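Side-chain contacts in glucose-6-phosphate 1-dehydrogenase (Mycobacterium avium, PDB 4LGV), which probably catalyses the oxidation of glucose 6-phosphate to the 6-phosphogluconolactone, the entry step of the oxidative pentose phosphate pathway: residues 37-42 / 70-75; 76-81 / 99-104; 196-201 / 260-265; 215-220 / 374-379. All blocks are in the same frame, centred on the assembly; numbering follows the deposited sequence.

Contacts 1 and 2 lie side by side at the edge of the nucleotide-binding domain, their centres about 10 Å apart, and share helix 74-87. Contact 1 is a surface meeting of two loops held by one hydroxyl-carboxylate bond; contact 2, partly buried, joins helix to helix and strand through leucine and alanine methyls alone. Contacts 3 and 4 form a second pair, about 12 Å between centres, and both are buried. Both are mainly apolar, though in contact 3 an amide oxygen also abuts a leucine methyl, and the amide and indole nitrogens bond outside their own contact. Residues 196-201 and 374-379 also touch. Contact 4 lies about 46 Å from the centres of contacts 1 and 2.

Contact 1 (37-42 / 70-75); sequences GITGDL and DDITLD
T39 reaches D70 with its whole short side chain, and the two approach head on. Its CB already lies 3.4 Å from D70 OD1. From there the two branches part. OG1 stands between the backbone N and the carbonyl carbon (chi1 63°), and this rotation carries the hydroxyl to D70, where OG1 donates to OD1 at 2.6 Å. The hydroxyl comes in from above the carboxylate, 47° out of its plane. The other branch, the methyl CG2, lies 3.6 Å from D70 OD1 and 4.3 Å from I72 CD1. Threonine thus suits the place twice, giving a donor to the acid and a methyl to the isoleucine. The sequence GITGDL matches the glycine-rich fingerprint between the first strand and first helix of the family's Rossmann fold; a type I turn, closed by G40 N on G37 O at 3.0 Å, leads into G40 as N-cap of helix 41-56. D70 follows the second strand, 64-68, and the contact therefore spans the ends of neighbouring strands. The carbonyl O of D70 accepts from Y106 OH and S108 OG of strand 104-108, which steadies the residue, whereas OD2 has a long, weak ion pair with R80. I72 also rests on Y106, shortly before helix 74-87 begins.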
loop_
_atom_site.group_PDB
_atom_site.type_symbol
_atom_site.label_atom_id
_atom_site.label_comp_id
_atom_site.label_asym_id
_atom_site.label_seq_id
_atom_site.Cartn_x
_atom_site.Cartn_y
_atom_site.Cartn_z
ATOM N N GLY A 37 -15.659 52.882 -3.095
ATOM C CA GLY A 37 -16.422 52.654 -1.853
ATOM C C GLY A 37 -15.662 53.070 -0.594
ATOM O O GLY A 37 -15.915 52.563 0.476
ATOM N N ILE A 38 -14.772 54.041 -0.734
ATOM C CA ILE A 38 -13.825 54.425 0.327
ATOM C C ILE A 38 -14.503 55.084 1.534
ATOM O O ILE A 38 -13.909 55.155 2.616
ATOM C CB ILE A 38 -12.720 55.337 -0.258
ATOM C CG1 ILE A 38 -11.553 55.480 0.683
ATOM C CG2 ILE A 38 -13.276 56.710 -0.562
ATOM C CD1 ILE A 38 -10.753 54.235 0.852
ATOM N N THR A 39 -15.753 55.514 1.388
ATOM C CA THR A 39 -16.524 56.065 2.515
ATOM C C THR A 39 -17.504 55.086 3.125
ATOM O O THR A 39 -18.232 55.452 4.059
ATOM C CB THR A 39 -17.337 57.293 2.091
ATOM O OG1 THR A 39 -18.293 56.927 1.103
ATOM C CG2 THR A 39 -16.427 58.354 1.562
ATOM N N GLY A 40 -17.506 53.831 2.657
ATOM C CA GLY A 40 -18.433 52.830 3.191
ATOM C C GLY A 40 -17.982 52.097 4.450
ATOM O O GLY A 40 -16.946 52.409 5.042
ATOM N N ASP A 41 -18.817 51.147 4.888
ATOM C CA ASP A 41 -18.612 50.446 6.172
ATOM C C ASP A 41 -17.355 49.587 6.214
ATOM O O ASP A 41 -16.629 49.609 7.212
ATOM C CB ASP A 41 -19.824 49.610 6.591
ATOM C CG ASP A 41 -21.050 50.468 6.927
ATOM O OD1 ASP A 41 -20.906 51.672 7.339
ATOM O OD2 ASP A 41 -22.179 49.935 6.760
ATOM N N LEU A 42 -17.089 48.860 5.145
ATOM C CA LEU A 42 -15.907 48.013 5.141
ATOM C C LEU A 42 -14.624 48.861 5.198
ATOM O O LEU A 42 -13.668 48.516 5.923
ATOM C CB LEU A 42 -15.897 47.056 3.950
ATOM C CG LEU A 42 -14.752 46.019 3.997
ATOM C CD1 LEU A 42 -14.814 45.148 5.260
ATOM C CD2 LEU A 42 -14.784 45.156 2.713
ATOM N N ASP A 70 -19.867 60.498 -1.951
ATOM C CA ASP A 70 -19.953 61.616 -1.002
ATOM C C ASP A 70 -19.271 62.884 -1.543
ATOM O O ASP A 70 -18.136 62.851 -2.014
ATOM C CB ASP A 70 -19.343 61.247 0.333
ATOM C CG ASP A 70 -19.851 59.911 0.837
ATOM O OD1 ASP A 70 -19.703 58.875 0.147
ATOM O OD2 ASP A 70 -20.313 59.858 1.957
ATOM N N ASP A 71 -19.961 64.010 -1.408
ATOM C CA ASP A 71 -19.402 65.288 -1.811
ATOM C C ASP A 71 -18.646 65.851 -0.624
ATOM O O ASP A 71 -19.157 66.679 0.132
ATOM C CB ASP A 71 -20.521 66.224 -2.278
ATOM C CG ASP A 71 -20.015 67.519 -2.884
ATOM O OD1 ASP A 71 -18.798 67.659 -3.113
ATOM O OD2 ASP A 71 -20.880 68.415 -3.149
ATOM N N ILE A 72 -17.414 65.408 -0.475
ATOM C CA ILE A 72 -16.543 65.856 0.599
ATOM C C ILE A 72 -15.195 66.165 0.009
ATOM O O ILE A 72 -14.911 65.809 -1.129
ATOM C CB ILE A 72 -16.379 64.788 1.684
ATOM C CG1 ILE A 72 -15.792 63.515 1.096
ATOM C CG2 ILE A 72 -17.731 64.522 2.340
ATOM C CD1 ILE A 72 -15.436 62.464 2.120
ATOM N N THR A 73 -14.369 66.848 0.771
ATOM C CA THR A 73 -13.008 67.167 0.345
ATOM C C THR A 73 -12.062 66.044 0.792
ATOM O O THR A 73 -12.403 65.199 1.606
ATOM C CB THR A 73 -12.531 68.451 1.027
ATOM O OG1 THR A 73 -12.478 68.223 2.435
ATOM C CG2 THR A 73 -13.486 69.655 0.733
ATOM N N LEU A 74 -10.845 66.086 0.283
ATOM C CA LEU A 74 -9.775 65.220 0.740
ATOM C C LEU A 74 -9.534 65.335 2.261
ATOM O O LEU A 74 -9.391 64.339 2.942
ATOM C CB LEU A 74 -8.467 65.504 -0.056
ATOM C CG LEU A 74 -7.267 64.618 0.382
ATOM C CD1 LEU A 74 -7.608 63.137 0.309
ATOM C CD2 LEU A 74 -6.024 64.943 -0.459
ATOM N N ASP A 75 -9.503 66.553 2.791
ATOM C CA ASP A 75 -9.342 66.723 4.245
ATOM C C ASP A 75 -10.412 66.022 5.043
ATOM O O ASP A 75 -10.144 65.412 6.056
ATOM C CB ASP A 75 -9.326 68.217 4.626
ATOM C CG ASP A 75 -8.018 68.921 4.213
ATOM O OD1 ASP A 75 -7.017 68.223 3.891
ATOM O OD2 ASP A 75 -8.010 70.171 4.198
#

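Contact 2 (76-81 / 99-104); sequences QLLDRA and RLAGRL
L78, A101, L77 and L104 meet through methyl groups alone, with no ring or other flat group among them to offer a face or an edge. L78 straddles A101: its CD2 lies 3.7 Å from A101 CB and its CD1 4.0 Å from the same atom. The bond from CA of L78 does not aim at the other segment, but with CG anti to the carbonyl carbon (chi1 -65°) the branched end swings inward. Alanine suits the opposing position because its single methyl lets the backbones draw close, with CA of L78 and CA of A101 6.8 Å apart. L104 fills the next place with CD2, which sits 3.8 Å from L78 CD2 and 4.2 Å from L77 CD2. L78 and L104 run alongside one another with reversed sense, while L77 lies roughly perpendicular to L104. Deeper in, L77 and A81 pack on F48 of helix 41-56, and L104 leans on I64. On the far side of helix 94-103, R99 and R103 both form salt bridges with E55. Helices 74-87 and 94-103 together connect the parallel strands 64-68 and 104-108, a beta-alpha-beta crossover of the Rossmann type with a two-helix connection.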
loop_
_atom_site.group_PDB
_atom_site.type_symbol
_atom_site.label_atom_id
_atom_site.label_comp_id
_atom_site.label_asym_id
_atom_site.label_seq_id
_atom_site.Cartn_x
_atom_site.Cartn_y
_atom_site.Cartn_z
ATOM N N GLN A 76 -11.651 66.125 4.591
ATOM C CA GLN A 76 -12.745 65.434 5.284
ATOM C C GLN A 76 -12.584 63.912 5.225
ATOM O O GLN A 76 -12.830 63.195 6.196
ATOM C CB GLN A 76 -14.075 65.851 4.710
ATOM C CG GLN A 76 -14.481 67.255 5.115
ATOM C CD GLN A 76 -15.677 67.806 4.313
ATOM O OE1 GLN A 76 -15.746 67.681 3.085
ATOM N NE2 GLN A 76 -16.612 68.408 5.011
ATOM N N LEU A 77 -12.093 63.428 4.101
ATOM C CA LEU A 77 -11.784 62.023 3.996
ATOM C C LEU A 77 -10.688 61.594 4.969
ATOM O O LEU A 77 -10.785 60.560 5.597
ATOM C CB LEU A 77 -11.406 61.661 2.557
ATOM C CG LEU A 77 -11.057 60.201 2.338
ATOM C CD1 LEU A 77 -12.279 59.346 2.566
ATOM C CD2 LEU A 77 -10.492 59.973 0.963
ATOM N N LEU A 78 -9.653 62.401 5.090
ATOM C CA LEU A 78 -8.566 62.130 6.025
ATOM C C LEU A 78 -9.022 62.073 7.469
ATOM O O LEU A 78 -8.563 61.198 8.230
ATOM C CB LEU A 78 -7.450 63.141 5.872
ATOM C CG LEU A 78 -6.748 63.054 4.508
ATOM C CD1 LEU A 78 -5.674 64.132 4.446
ATOM C CD2 LEU A 78 -6.111 61.696 4.228
ATOM N N ASP A 79 -9.957 62.953 7.815
ATOM C CA ASP A 79 -10.554 62.902 9.138
ATOM C C ASP A 79 -11.287 61.557 9.311
ATOM O O ASP A 79 -11.198 60.936 10.351
ATOM C CB ASP A 79 -11.536 64.048 9.377
ATOM C CG ASP A 79 -10.850 65.409 9.494
ATOM O OD1 ASP A 79 -9.678 65.466 9.905
ATOM O OD2 ASP A 79 -11.521 66.426 9.141
ATOM N N ARG A 80 -12.031 61.151 8.298
ATOM C CA ARG A 80 -12.730 59.876 8.350
ATOM C C ARG A 80 -11.761 58.707 8.534
ATOM O O ARG A 80 -12.030 57.791 9.328
ATOM C CB ARG A 80 -13.526 59.643 7.077
ATOM C CG ARG A 80 -14.895 60.281 7.118
ATOM C CD ARG A 80 -15.541 59.974 5.794
ATOM N NE ARG A 80 -16.880 60.492 5.634
ATOM C CZ ARG A 80 -18.006 59.779 5.739
ATOM N NH1 ARG A 80 -18.004 58.481 6.031
ATOM N NH2 ARG A 80 -19.153 60.385 5.547
ATOM N N ALA A 81 -10.669 58.754 7.788
ATOM C CA ALA A 81 -9.661 57.707 7.879
ATOM C C ALA A 81 -8.989 57.634 9.243
ATOM O O ALA A 81 -8.802 56.562 9.816
ATOM C CB ALA A 81 -8.622 57.938 6.813
ATOM N N ARG A 99 2.247 59.780 6.318
ATOM C CA ARG A 99 2.755 59.112 5.085
ATOM C C ARG A 99 1.602 58.551 4.283
ATOM O O ARG A 99 1.570 58.685 3.090
ATOM C CB ARG A 99 3.717 57.987 5.382
ATOM C CG ARG A 99 5.134 58.452 5.732
ATOM C CD ARG A 99 6.147 57.357 5.419
ATOM N NE ARG A 99 5.791 56.067 6.019
ATOM C CZ ARG A 99 6.105 55.674 7.248
ATOM N NH1 ARG A 99 6.758 56.470 8.073
ATOM N NH2 ARG A 99 5.773 54.441 7.651
ATOM N N LEU A 100 0.631 57.970 4.962
ATOM C CA LEU A 100 -0.512 57.410 4.265
ATOM C C LEU A 100 -1.298 58.544 3.592
ATOM O O LEU A 100 -1.672 58.427 2.440
ATOM C CB LEU A 100 -1.407 56.630 5.233
ATOM C CG LEU A 100 -2.749 56.105 4.696
ATOM C CD1 LEU A 100 -2.535 55.235 3.468
ATOM C CD2 LEU A 100 -3.459 55.318 5.795
ATOM N N ALA A 101 -1.573 59.613 4.323
ATOM C CA ALA A 101 -2.311 60.756 3.771
ATOM C C ALA A 101 -1.625 61.318 2.551
ATOM O O ALA A 101 -2.272 61.654 1.568
ATOM C CB ALA A 101 -2.456 61.825 4.819
ATOM N N GLY A 102 -0.302 61.360 2.592
ATOM C CA GLY A 102 0.500 61.798 1.445
ATOM C C GLY A 102 0.308 61.024 0.160
ATOM O O GLY A 102 0.547 61.574 -0.920
ATOM N N ARG A 103 -0.119 59.755 0.266
ATOM C CA ARG A 103 -0.375 58.905 -0.901
ATOM C C ARG A 103 -1.818 59.003 -1.410
ATOM O O ARG A 103 -2.121 58.555 -2.519
ATOM C CB ARG A 103 -0.176 57.445 -0.534
ATOM C CG ARG A 103 1.197 57.128 -0.069
ATOM C CD ARG A 103 1.358 55.624 0.216
ATOM N NE ARG A 103 2.526 55.452 1.052
ATOM C CZ ARG A 103 3.789 55.600 0.652
ATOM N NH1 ARG A 103 4.098 55.872 -0.623
ATOM N NH2 ARG A 103 4.777 55.437 1.553
ATOM N N LEU A 104 -2.702 59.544 -0.584
ATOM C CA LEU A 104 -4.134 59.454 -0.827
ATOM C C LEU A 104 -4.683 60.646 -1.592
ATOM O O LEU A 104 -4.340 61.766 -1.301
ATOM C CB LEU A 104 -4.838 59.360 0.505
ATOM C CG LEU A 104 -6.257 58.789 0.546
ATOM C CD1 LEU A 104 -6.375 57.414 -0.095
ATOM C CD2 LEU A 104 -6.674 58.700 2.016
#

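Contact 3 (196-201 / 260-265); sequences GKQPVE and LALVAM
V200 and L262 bring their backbones closest, with CA atoms 7.3 Å apart, where an inverse gamma turn centred on P199 leads into helix 200-209 opposite the last turn of helix 246-264. L262 carries its side of the contact with a single methyl. Its CG lies anti to the carbonyl carbon (chi1 -75°) and the chain continues extended, so that CD1 is carried forward to two residues. It meets V200 CG2 at 3.9 Å, the valine side chain being set nearly square to that of the leucine. Q198 OE1 also approaches L262 CD1, at 3.2 Å, a tight approach of an amide oxygen to a methyl. The other end of the amide, NE2, is hydrogen-bonded to H255 ND1 of the same helix 246-264, which is consistent with the amide being held in this rotation; the long stem of glutamine is what lets it span the distance. G196 and K197 end the DHFLGK sequence, a family signature that in related enzymes lies at the glucose 6-phosphate pocket, so the contact probably lies close to the substrate site. K197 NZ makes a salt bridge to D379 OD2. Branched V200 is well suited to its buried position, since it offers the leucine a compact apolar surface at the start of its helix. Two arginines bind backbone carbonyl oxygens of the segments: R418 those of G196 and Q198, R207 those of L262 and M265.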
loop_
_atom_site.group_PDB
_atom_site.type_symbol
_atom_site.label_atom_id
_atom_site.label_comp_id
_atom_site.label_asym_id
_atom_site.label_seq_id
_atom_site.Cartn_x
_atom_site.Cartn_y
_atom_site.Cartn_z
ATOM N N GLY A 196 -8.339 34.554 3.528
ATOM C CA GLY A 196 -7.133 35.159 4.074
ATOM C C GLY A 196 -6.606 34.474 5.288
ATOM O O GLY A 196 -5.464 34.710 5.654
ATOM N N LYS A 197 -7.417 33.626 5.930
ATOM C CA LYS A 197 -6.985 32.841 7.084
ATOM C C LYS A 197 -6.366 31.523 6.703
ATOM O O LYS A 197 -5.906 30.783 7.566
ATOM C CB LYS A 197 -8.188 32.511 7.984
ATOM C CG LYS A 197 -8.838 33.709 8.633
ATOM C CD LYS A 197 -10.115 33.336 9.413
ATOM C CE LYS A 197 -10.554 34.460 10.350
ATOM N NZ LYS A 197 -9.559 34.583 11.472
ATOM N N GLN A 198 -6.444 31.153 5.447
ATOM C CA GLN A 198 -6.051 29.823 5.077
ATOM C C GLN A 198 -4.540 29.706 4.929
ATOM O O GLN A 198 -3.924 30.468 4.181
ATOM C CB GLN A 198 -6.737 29.414 3.786
ATOM C CG GLN A 198 -8.170 29.011 4.056
ATOM C CD GLN A 198 -8.871 28.414 2.855
ATOM O OE1 GLN A 198 -8.248 27.759 2.041
ATOM N NE2 GLN A 198 -10.201 28.590 2.782
ATOM N N PRO A 199 -3.945 28.724 5.615
ATOM C CA PRO A 199 -2.528 28.485 5.510
ATOM C C PRO A 199 -2.228 27.606 4.312
ATOM O O PRO A 199 -1.848 26.425 4.481
ATOM C CB PRO A 199 -2.218 27.774 6.837
ATOM C CG PRO A 199 -3.443 27.018 7.175
ATOM C CD PRO A 199 -4.578 27.826 6.595
ATOM N N VAL A 200 -2.410 28.176 3.120
ATOM C CA VAL A 200 -2.352 27.460 1.851
ATOM C C VAL A 200 -0.976 26.807 1.618
ATOM O O VAL A 200 -0.891 25.610 1.322
ATOM C CB VAL A 200 -2.740 28.380 0.674
ATOM C CG1 VAL A 200 -2.566 27.689 -0.672
ATOM C CG2 VAL A 200 -4.200 28.805 0.787
ATOM N N GLU A 201 0.096 27.574 1.756
ATOM C CA GLU A 201 1.427 27.033 1.500
ATOM C C GLU A 201 1.829 26.058 2.560
ATOM O O GLU A 201 2.430 25.015 2.256
ATOM C CB GLU A 201 2.489 28.118 1.414
ATOM C CG GLU A 201 2.477 28.884 0.101
ATOM C CD GLU A 201 3.473 30.056 0.089
ATOM O OE1 GLU A 201 4.440 30.081 0.919
ATOM O OE2 GLU A 201 3.272 30.958 -0.755
ATOM N N LEU A 260 -11.454 22.073 2.491
ATOM C CA LEU A 260 -11.551 20.666 2.168
ATOM C C LEU A 260 -10.691 20.334 0.961
ATOM O O LEU A 260 -9.942 19.360 0.963
ATOM C CB LEU A 260 -13.012 20.299 1.936
ATOM C CG LEU A 260 -13.221 18.892 1.428
ATOM C CD1 LEU A 260 -12.656 17.899 2.445
ATOM C CD2 LEU A 260 -14.684 18.615 1.222
ATOM N N ALA A 261 -10.781 21.151 -0.075
ATOM C CA ALA A 261 -10.024 20.882 -1.290
ATOM C C ALA A 261 -8.534 20.879 -1.060
ATOM O O ALA A 261 -7.809 20.046 -1.606
ATOM C CB ALA A 261 -10.380 21.870 -2.383
ATOM N N LEU A 262 -8.066 21.797 -0.222
ATOM C CA LEU A 262 -6.646 21.836 0.105
ATOM C C LEU A 262 -6.235 20.544 0.803
ATOM O O LEU A 262 -5.139 20.053 0.603
ATOM C CB LEU A 262 -6.338 23.004 1.017
ATOM C CG LEU A 262 -6.315 24.350 0.354
ATOM C CD1 LEU A 262 -6.075 25.463 1.372
ATOM C CD2 LEU A 262 -5.246 24.451 -0.713
ATOM N N VAL A 263 -7.112 20.039 1.667
ATOM C CA VAL A 263 -6.838 18.852 2.453
ATOM C C VAL A 263 -6.877 17.626 1.560
ATOM O O VAL A 263 -6.130 16.693 1.779
ATOM C CB VAL A 263 -7.886 18.703 3.595
ATOM C CG1 VAL A 263 -7.818 17.333 4.227
ATOM C CG2 VAL A 263 -7.612 19.738 4.673
ATOM N N ALA A 264 -7.749 17.646 0.560
ATOM C CA ALA A 264 -8.060 16.446 -0.235
ATOM C C ALA A 264 -7.412 16.348 -1.613
ATOM O O ALA A 264 -7.331 15.258 -2.190
ATOM C CB ALA A 264 -9.521 16.346 -0.387
ATOM N N MET A 265 -6.924 17.458 -2.144
ATOM C CA MET A 265 -6.417 17.482 -3.528
ATOM C C MET A 265 -5.174 16.649 -3.727
ATOM O O MET A 265 -4.379 16.435 -2.787
ATOM C CB MET A 265 -6.096 18.900 -3.970
ATOM C CG MET A 265 -5.006 19.570 -3.172
ATOM S SD MET A 265 -4.747 21.296 -3.579
ATOM C CE MET A 265 -3.298 21.584 -2.567
#

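Contact 4 (215-220 / 374-379); sequences KLWDRD and IVLRID
W217 is tied at its polar edge by NE1, which hydrogen-bonds V263 O at the end of helix 246-264, while the six-membered end of the indole runs on to L376 and I374. With the ring nitrogen satisfied in this way, tryptophan can lie buried. L376 CD1 meets the ring at its edge, near its plane, 4.1 Å from CH2 and equally far from CZ2; indole and leucine point at one another. I374 CD1 stands obliquely to the same ring, 4.3 Å from CZ3, and it touches L216 CD1 at 4.3 Å as well, so this one methyl meets both L216 and W217. I374 and L376 are two apart on a strand and therefore point to the same face, where their branched hydrocarbon chains suit a buried apolar layer. The first torsion of W217 (chi1 -142°) lies well off the usual staggered values, and in this setting it directs the indole toward the strand. Past the tryptophan the loop turns back: D218 OD1 accepts from D220 N at 3.0 Å, an Asx turn. Strand 373-379 lies between strands 347-354 and 383-392 of the large mixed sheet, antiparallel to both, with a classic bulge at I378 and D379. Helix 200-209 covers this spot, L206 touching both W217 and L376, and K215 of the second subunit packs on L216.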
loop_
_atom_site.group_PDB
_atom_site.type_symbol
_atom_site.label_atom_id
_atom_site.label_comp_id
_atom_site.label_asym_id
_atom_site.label_seq_id
_atom_site.Cartn_x
_atom_site.Cartn_y
_atom_site.Cartn_z
ATOM N N LYS A 215 1.892 9.097 3.513
ATOM C CA LYS A 215 1.519 7.693 3.509
ATOM C C LYS A 215 0.148 7.405 4.081
ATOM O O LYS A 215 -0.455 6.418 3.691
ATOM C CB LYS A 215 2.519 6.880 4.322
ATOM C CG LYS A 215 3.795 6.586 3.569
ATOM C CD LYS A 215 3.429 5.747 2.330
ATOM C CE LYS A 215 4.540 4.868 1.796
ATOM N NZ LYS A 215 5.631 5.806 1.499
ATOM N N LEU A 216 -0.346 8.237 4.990
ATOM C CA LEU A 216 -1.627 8.027 5.639
ATOM C C LEU A 216 -2.774 8.749 4.937
ATOM O O LEU A 216 -3.928 8.557 5.286
ATOM C CB LEU A 216 -1.555 8.514 7.092
ATOM C CG LEU A 216 -0.418 8.000 7.970
ATOM C CD1 LEU A 216 -0.372 8.643 9.335
ATOM C CD2 LEU A 216 -0.532 6.489 8.116
ATOM N N TRP A 217 -2.485 9.536 3.910
ATOM C CA TRP A 217 -3.455 10.537 3.459
ATOM C C TRP A 217 -4.364 10.072 2.321
ATOM O O TRP A 217 -4.469 10.701 1.268
ATOM C CB TRP A 217 -2.674 11.797 3.044
ATOM C CG TRP A 217 -3.336 13.051 3.400
ATOM C CD1 TRP A 217 -4.263 13.719 2.657
ATOM C CD2 TRP A 217 -3.085 13.845 4.546
ATOM N NE1 TRP A 217 -4.646 14.869 3.326
ATOM C CE2 TRP A 217 -3.933 14.968 4.480
ATOM C CE3 TRP A 217 -2.232 13.727 5.638
ATOM C CZ2 TRP A 217 -3.899 15.980 5.434
ATOM C CZ3 TRP A 217 -2.226 14.715 6.607
ATOM C CH2 TRP A 217 -3.041 15.826 6.498
ATOM N N ASP A 218 -5.007 8.944 2.537
ATOM C CA ASP A 218 -5.963 8.352 1.592
ATOM C C ASP A 218 -6.934 7.368 2.306
ATOM O O ASP A 218 -6.823 7.140 3.516
ATOM C CB ASP A 218 -5.256 7.710 0.441
ATOM C CG ASP A 218 -4.388 6.545 0.858
ATOM O OD1 ASP A 218 -4.739 5.829 1.814
ATOM O OD2 ASP A 218 -3.353 6.317 0.217
ATOM N N ARG A 219 -7.926 6.867 1.571
ATOM C CA ARG A 219 -8.984 6.029 2.129
ATOM C C ARG A 219 -8.504 4.717 2.715
ATOM O O ARG A 219 -9.276 4.028 3.386
ATOM C CB ARG A 219 -9.995 5.696 1.028
ATOM C CG ARG A 219 -9.406 4.866 -0.095
ATOM C CD ARG A 219 -10.251 4.930 -1.347
ATOM N NE ARG A 219 -11.544 4.277 -1.145
ATOM C CZ ARG A 219 -11.756 2.958 -1.230
ATOM N NH1 ARG A 219 -10.777 2.104 -1.438
ATOM N NH2 ARG A 219 -12.978 2.511 -1.087
ATOM N N ASP A 220 -7.254 4.336 2.455
ATOM C CA ASP A 220 -6.756 3.078 2.990
ATOM C C ASP A 220 -6.423 3.279 4.460
ATOM O O ASP A 220 -6.408 2.294 5.231
ATOM C CB ASP A 220 -5.521 2.563 2.232
ATOM C CG ASP A 220 -5.832 2.119 0.801
ATOM O OD1 ASP A 220 -6.997 1.850 0.470
ATOM O OD2 ASP A 220 -4.885 1.987 -0.005
ATOM N N ILE A 374 -5.707 12.461 12.990
ATOM C CA ILE A 374 -4.895 13.586 12.558
ATOM C C ILE A 374 -5.775 14.811 12.646
ATOM O O ILE A 374 -6.775 14.862 11.979
ATOM C CB ILE A 374 -4.441 13.420 11.122
ATOM C CG1 ILE A 374 -3.530 12.194 11.012
ATOM C CG2 ILE A 374 -3.687 14.657 10.664
ATOM C CD1 ILE A 374 -3.183 11.821 9.587
ATOM N N VAL A 375 -5.395 15.779 13.464
ATOM C CA VAL A 375 -6.179 16.993 13.634
ATOM C C VAL A 375 -5.422 18.211 13.129
ATOM O O VAL A 375 -4.322 18.480 13.558
ATOM C CB VAL A 375 -6.535 17.203 15.092
ATOM C CG1 VAL A 375 -7.537 18.326 15.223
ATOM C CG2 VAL A 375 -7.138 15.941 15.699
ATOM N N LEU A 376 -6.034 18.946 12.221
ATOM C CA LEU A 376 -5.487 20.182 11.710
ATOM C C LEU A 376 -6.313 21.365 12.217
ATOM O O LEU A 376 -7.461 21.497 11.824
ATOM C CB LEU A 376 -5.526 20.162 10.170
ATOM C CG LEU A 376 -4.867 18.960 9.487
ATOM C CD1 LEU A 376 -5.100 18.988 8.009
ATOM C CD2 LEU A 376 -3.382 18.929 9.737
ATOM N N ARG A 377 -5.756 22.195 13.096
ATOM C CA ARG A 377 -6.380 23.441 13.448
ATOM C C ARG A 377 -5.989 24.487 12.389
ATOM O O ARG A 377 -4.820 24.778 12.205
ATOM C CB ARG A 377 -5.959 23.918 14.858
ATOM C CG ARG A 377 -6.763 25.142 15.292
ATOM C CD ARG A 377 -6.608 25.541 16.764
ATOM N NE ARG A 377 -5.221 25.740 17.100
ATOM C CZ ARG A 377 -4.539 25.010 17.967
ATOM N NH1 ARG A 377 -5.149 24.059 18.675
ATOM N NH2 ARG A 377 -3.249 25.246 18.145
ATOM N N ILE A 378 -6.979 24.962 11.655
ATOM C CA ILE A 378 -6.794 25.901 10.549
ATOM C C ILE A 378 -6.715 27.302 11.128
ATOM O O ILE A 378 -5.971 28.126 10.640
ATOM C CB ILE A 378 -8.005 25.843 9.575
ATOM C CG1 ILE A 378 -8.195 24.433 9.018
ATOM C CG2 ILE A 378 -7.869 26.824 8.427
ATOM C CD1 ILE A 378 -6.956 23.815 8.440
ATOM N N ASP A 379 -7.500 27.560 12.174
ATOM C CA ASP A 379 -7.628 28.893 12.768
ATOM C C ASP A 379 -8.301 28.751 14.141
ATOM O O ASP A 379 -9.126 27.852 14.341
ATOM C CB ASP A 379 -8.493 29.786 11.863
ATOM C CG ASP A 379 -8.609 31.213 12.359
ATOM O OD1 ASP A 379 -7.574 31.928 12.371
ATOM O OD2 ASP A 379 -9.734 31.621 12.756
#